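Local coordinates for protein erythromycin dehydratase (Saccharopolyspora erythraea, PDB 3EL6) that probably removes water from the beta-hydroxyacyl intermediate carried by the erythromycin polyketide synthase, as its dehydratase domain with a double hotdog fold, at residues L41-V46 against A52-R57; L115-V120 against A140-A145. One frame throughout, in Å; residues are numbered along the deposited sequence.

Contact 1 of 2, residues L41-V46 against A52-R57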
loop_
_atom_site.group_PDB
_atom_site.type_symbol
_atom_site.label_atom_id
_atom_site.label_comp_id
_atom_site.label_asym_id
_atom_site.label_seq_id
_atom_site.Cartn_x
_atom_site.Cartn_y
_atom_site.Cartn_z
ATOM N N LEU A 41 -12.492 3.894 -2.329
ATOM C CA LEU A 41 -13.037 2.562 -2.161
ATOM C C LEU A 41 -12.397 1.858 -0.972
ATOM O O LEU A 41 -13.106 1.327 -0.104
ATOM C CB LEU A 41 -12.775 1.748 -3.446
ATOM C CG LEU A 41 -13.558 2.228 -4.683
ATOM C CD1 LEU A 41 -12.917 1.603 -5.952
ATOM C CD2 LEU A 41 -15.032 1.900 -4.494
ATOM N N ALA A 42 -11.066 1.840 -0.915
ATOM C CA ALA A 42 -10.389 1.186 0.184
ATOM C C ALA A 42 -9.135 1.951 0.553
ATOM O O ALA A 42 -8.574 2.700 -0.286
ATOM C CB ALA A 42 -9.960 -0.200 -0.247
ATOM N N ALA A 43 -8.703 1.764 1.791
ATOM C CA ALA A 43 -7.430 2.289 2.210
ATOM C C ALA A 43 -6.634 1.135 2.862
ATOM O O ALA A 43 -7.223 0.243 3.541
ATOM C CB ALA A 43 -7.619 3.423 3.170
ATOM N N VAL A 44 -5.313 1.169 2.694
ATOM C CA VAL A 44 -4.426 0.167 3.333
ATOM C C VAL A 44 -3.208 0.866 3.942
ATOM O O VAL A 44 -2.458 1.520 3.231
ATOM C CB VAL A 44 -3.910 -0.901 2.320
ATOM C CG1 VAL A 44 -3.308 -2.083 3.066
ATOM C CG2 VAL A 44 -5.053 -1.371 1.500
ATOM N N ASP A 45 -3.004 0.685 5.242
ATOM C CA ASP A 45 -1.839 1.245 5.914
ATOM C C ASP A 45 -0.584 0.466 5.616
ATOM O O ASP A 45 -0.644 -0.761 5.470
ATOM C CB ASP A 45 -2.050 1.219 7.419
ATOM C CG ASP A 45 -3.048 2.245 7.887
ATOM O OD1 ASP A 45 -3.250 3.250 7.176
ATOM O OD2 ASP A 45 -3.645 2.033 8.973
ATOM N N VAL A 46 0.545 1.165 5.622
ATOM C CA VAL A 46 1.870 0.554 5.558
ATOM C C VAL A 46 2.420 0.707 6.964
ATOM O O VAL A 46 2.862 1.776 7.352
ATOM C CB VAL A 46 2.780 1.339 4.595
ATOM C CG1 VAL A 46 4.234 0.739 4.616
ATOM C CG2 VAL A 46 2.187 1.322 3.209
ATOM N N ALA A 52 0.337 5.029 3.609
ATOM C CA ALA A 52 -0.869 4.369 3.275
ATOM C C ALA A 52 -1.100 4.416 1.784
ATOM O O ALA A 52 -0.566 5.300 1.118
ATOM C CB ALA A 52 -2.042 4.997 4.018
ATOM N N VAL A 53 -1.882 3.463 1.261
ATOM C CA VAL A 53 -2.304 3.508 -0.141
ATOM C C VAL A 53 -3.838 3.528 -0.221
ATOM O O VAL A 53 -4.513 2.773 0.481
ATOM C CB VAL A 53 -1.764 2.293 -0.965
ATOM C CG1 VAL A 53 -2.128 2.434 -2.464
ATOM C CG2 VAL A 53 -0.245 2.178 -0.762
ATOM N N PHE A 54 -4.358 4.400 -1.067
ATOM C CA PHE A 54 -5.829 4.627 -1.184
ATOM C C PHE A 54 -6.255 4.324 -2.589
ATOM O O PHE A 54 -5.557 4.765 -3.527
ATOM C CB PHE A 54 -6.149 6.132 -0.875
ATOM C CG PHE A 54 -5.707 6.562 0.495
ATOM C CD1 PHE A 54 -4.427 7.109 0.708
ATOM C CD2 PHE A 54 -6.585 6.417 1.601
ATOM C CE1 PHE A 54 -3.999 7.491 2.005
ATOM C CE2 PHE A 54 -6.155 6.807 2.906
ATOM C CZ PHE A 54 -4.868 7.352 3.097
ATOM N N THR A 55 -7.367 3.601 -2.770
ATOM C CA THR A 55 -7.862 3.419 -4.145
ATOM C C THR A 55 -9.306 3.941 -4.297
ATOM O O THR A 55 -10.055 3.984 -3.324
ATOM C CB THR A 55 -7.612 1.996 -4.662
ATOM O OG1 THR A 55 -6.266 1.603 -4.252
ATOM C CG2 THR A 55 -7.719 1.909 -6.252
ATOM N N GLY A 56 -9.618 4.437 -5.478
ATOM C CA GLY A 56 -10.967 4.979 -5.747
ATOM C C GLY A 56 -11.252 4.958 -7.235
ATOM O O GLY A 56 -10.481 4.393 -8.042
ATOM N N ARG A 57 -12.357 5.580 -7.628
ATOM C CA ARG A 57 -12.822 5.472 -9.002
ATOM C C ARG A 57 -13.688 6.667 -9.199
ATOM O O ARG A 57 -14.382 7.032 -8.269
ATOM C CB ARG A 57 -13.655 4.212 -9.128
ATOM C CG ARG A 57 -13.949 3.799 -10.559
ATOM C CD ARG A 57 -14.474 2.297 -10.610
ATOM N NE ARG A 57 -13.399 1.307 -10.345
ATOM C CZ ARG A 57 -13.455 0.265 -9.493
ATOM N NH1 ARG A 57 -14.546 0.016 -8.782
ATOM N NH2 ARG A 57 -12.402 -0.537 -9.338
#

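Contact 2 of 2, residues L115-V120 against A140-A145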
loop_
_atom_site.group_PDB
_atom_site.type_symbol
_atom_site.label_atom_id
_atom_site.label_comp_id
_atom_site.label_asym_id
_atom_site.label_seq_id
_atom_site.Cartn_x
_atom_site.Cartn_y
_atom_site.Cartn_z
ATOM N N LEU A 115 -9.792 4.906 -12.754
ATOM C CA LEU A 115 -9.394 4.456 -11.434
ATOM C C LEU A 115 -8.432 5.499 -10.903
ATOM O O LEU A 115 -7.712 6.147 -11.668
ATOM C CB LEU A 115 -8.684 3.075 -11.523
ATOM C CG LEU A 115 -9.571 1.949 -11.998
ATOM C CD1 LEU A 115 -8.763 0.723 -12.501
ATOM C CD2 LEU A 115 -10.433 1.554 -10.854
ATOM N N LEU A 116 -8.372 5.614 -9.580
ATOM C CA LEU A 116 -7.519 6.573 -8.893
ATOM C C LEU A 116 -6.715 5.786 -7.859
ATOM O O LEU A 116 -7.209 4.785 -7.281
ATOM C CB LEU A 116 -8.387 7.546 -8.073
ATOM C CG LEU A 116 -9.318 8.351 -8.963
ATOM C CD1 LEU A 116 -10.417 9.021 -8.039
ATOM C CD2 LEU A 116 -8.487 9.317 -9.745
ATOM N N ARG A 117 -5.480 6.218 -7.644
ATOM C CA ARG A 117 -4.641 5.584 -6.599
ATOM C C ARG A 117 -3.760 6.663 -5.988
ATOM O O ARG A 117 -3.060 7.398 -6.709
ATOM C CB ARG A 117 -3.857 4.423 -7.245
ATOM C CG ARG A 117 -2.783 3.734 -6.355
ATOM C CD ARG A 117 -3.101 2.385 -5.688
ATOM N NE ARG A 117 -4.204 1.526 -6.076
ATOM C CZ ARG A 117 -4.046 0.352 -6.661
ATOM N NH1 ARG A 117 -2.809 -0.070 -7.004
ATOM N NH2 ARG A 117 -5.101 -0.388 -6.962
ATOM N N MET A 118 -3.820 6.833 -4.657
ATOM C CA MET A 118 -2.961 7.782 -3.980
ATOM C C MET A 118 -2.032 6.995 -3.065
ATOM O O MET A 118 -2.475 6.054 -2.439
ATOM C CB MET A 118 -3.771 8.768 -3.114
ATOM C CG MET A 118 -4.541 9.778 -3.898
ATOM S SD MET A 118 -5.228 10.860 -2.660
ATOM C CE MET A 118 -6.471 9.811 -1.875
ATOM N N SER A 119 -0.746 7.323 -3.075
ATOM C CA SER A 119 0.237 6.667 -2.203
ATOM C C SER A 119 0.861 7.717 -1.330
ATOM O O SER A 119 1.350 8.715 -1.852
ATOM C CB SER A 119 1.397 6.034 -3.016
ATOM O OG SER A 119 0.872 5.298 -4.115
ATOM N N VAL A 120 0.868 7.467 -0.021
ATOM C CA VAL A 120 1.547 8.349 0.941
ATOM C C VAL A 120 2.763 7.598 1.519
ATOM O O VAL A 120 2.624 6.480 2.011
ATOM C CB VAL A 120 0.597 8.741 2.046
ATOM C CG1 VAL A 120 1.333 9.607 3.137
ATOM C CG2 VAL A 120 -0.588 9.570 1.417
ATOM N N ALA A 140 -11.266 -4.171 -15.281
ATOM C CA ALA A 140 -11.933 -5.142 -14.431
ATOM C C ALA A 140 -10.964 -5.737 -13.429
ATOM O O ALA A 140 -11.321 -5.968 -12.288
ATOM C CB ALA A 140 -12.519 -6.254 -15.286
ATOM N N ASP A 141 -9.752 -6.013 -13.889
ATOM C CA ASP A 141 -8.709 -6.635 -13.071
ATOM C C ASP A 141 -7.637 -5.594 -12.787
ATOM O O ASP A 141 -7.047 -5.057 -13.736
ATOM C CB ASP A 141 -8.110 -7.793 -13.863
ATOM C CG ASP A 141 -7.082 -8.581 -13.071
ATOM O OD1 ASP A 141 -6.509 -8.070 -12.066
ATOM O OD2 ASP A 141 -6.820 -9.732 -13.487
ATOM N N LEU A 142 -7.421 -5.270 -11.507
ATOM C CA LEU A 142 -6.502 -4.206 -11.169
ATOM C C LEU A 142 -5.078 -4.489 -11.696
ATOM O O LEU A 142 -4.290 -3.558 -11.883
ATOM C CB LEU A 142 -6.511 -3.907 -9.682
ATOM C CG LEU A 142 -7.435 -2.734 -9.320
ATOM C CD1 LEU A 142 -6.850 -1.430 -9.833
ATOM C CD2 LEU A 142 -8.830 -2.899 -9.906
ATOM N N ALA A 143 -4.746 -5.757 -11.928
ATOM C CA ALA A 143 -3.373 -6.042 -12.443
ATOM C C ALA A 143 -3.194 -5.408 -13.823
ATOM O O ALA A 143 -2.076 -5.100 -14.241
ATOM C CB ALA A 143 -3.066 -7.548 -12.492
ATOM N N ASP A 144 -4.299 -5.176 -14.523
ATOM C CA ASP A 144 -4.248 -4.600 -15.868
ATOM C C ASP A 144 -4.182 -3.072 -15.925
ATOM O O ASP A 144 -4.059 -2.508 -17.016
ATOM C CB ASP A 144 -5.445 -5.073 -16.690
ATOM C CG ASP A 144 -5.392 -6.555 -17.011
ATOM O OD1 ASP A 144 -4.283 -7.121 -17.210
ATOM O OD2 ASP A 144 -6.494 -7.141 -17.076
ATOM N N ALA A 145 -4.219 -2.394 -14.769
ATOM C CA ALA A 145 -4.394 -0.941 -14.743
ATOM C C ALA A 145 -3.171 -0.234 -15.342
ATOM O O ALA A 145 -2.032 -0.479 -14.928
ATOM C CB ALA A 145 -4.607 -0.447 -13.298
#

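Contact 1 of 2, residues L41-V46 against A52-R57
Strands 40-45 and 52-58 pair as an antiparallel beta hairpin near the edge of the dehydratase sheet. Val44 and Val53 form a hydrogen-bonded pair: Val44 N gives to Val53 O, and Val53 N to Val44 O, both at 2.8 Å. Thr55 N reaches Ala42 O at 2.9 Å, nearly in line with the carbonyl bond. At this pair the regular pattern breaks. Thr55 O takes a short bond of 2.6 Å from Leu41 N, in the carbonyl plane, and a weak one of 3.4 Å from Ala42 N. Two residues thus face one, a classic beta bulge.

On one face of the sheet Ala43 CB lies against the Phe54 ring at CD2 (3.5 Å), meeting it obliquely. This ring also packs on Ala89 and Val93 of helix 79-93. Asp45, on the same face, has OD1 near Ala52 CB and in a salt bridge with Arg33. At the bulge end, Leu41 CD1 sits over one face of the Arg57 guanidinium, 3.6 Å from NH1 and offset toward the rim. A bend at chi3 (-72°) turns the guanidinium toward Leu41. Its NH2 bonds to Ser28 O of the second subunit. Ala42, Val44 and Thr55, on the other face, also pack against that subunit. The arrangement is a bulged beta hairpin of a hotdog fold, placed at the dimer interface.

Contact 2 of 2, residues L115-V120 against A140-A145
A small packing cluster between a sheet strand and a connecting loop, beside the subunit interface, joins the apolar Leu115, Leu142 and Ala145 with the guanidinium of Arg117. The loop joins strands 129-137 and 148-156. Leu115 and Leu142 reach toward each other tip to tip, CD1 to CD1 at 3.9 Å. Ala145 CB borders the same Leu115 CD1 at 4.4 Å. Trp147 also packs on Leu115.

Leu142 CD1 meets a second group, the Arg117 guanidinium. It comes obliquely to NH2, at 3.5 Å. Arg117 starts with CG anti to its backbone nitrogen (chi1 173°), then bends at chi2 and chi3, which brings the guanidinium to the leucine. The polar end is held by other partners. NH1 bonds to Asp45 O of the second subunit, NH2 weakly to Gly31 O of the same subunit, and NE weakly to Thr55 OG1 of its own chain. The leucine therefore packs against a charged group whose position is fixed in part by the dimer.

The loop has its own internal bonds. Asp141 OD1 accepts from Ala143 N at 2.9 Å, met from above the carboxylate plane, as an Asx turn. Asp144 N returns to Asp141 O at 2.9 Å, and Ala145 N to Leu142 O at 3.1 Å. These bonds brace the short 3-10 segment 142-144 that carries Leu142. The whole is an Asx turn leading into a 3-10 turn, packed by its leucine on a strand of the hotdog sheet.

Overall arrangement
Contact 1 closes before contact 2 opens along the chain, and their centres lie about 10 Å apart. Strands 52-58 and 114-123 are neighbours in the antiparallel sheet, so the hairpin of contact 1 is continued by the strand of contact 2. Probable backbone hydrogen bonds join them, Ala52 O to Val120 N and Phe54 N to Met118 O. Helix 79-93 packs on residues of both strands. Both contacts also touch the second subunit. The interface bond of Arg117 ties contact 2 of one chain to contact 1 of the other. Together they build one edge region of the double hotdog fold and part of its dimer interface.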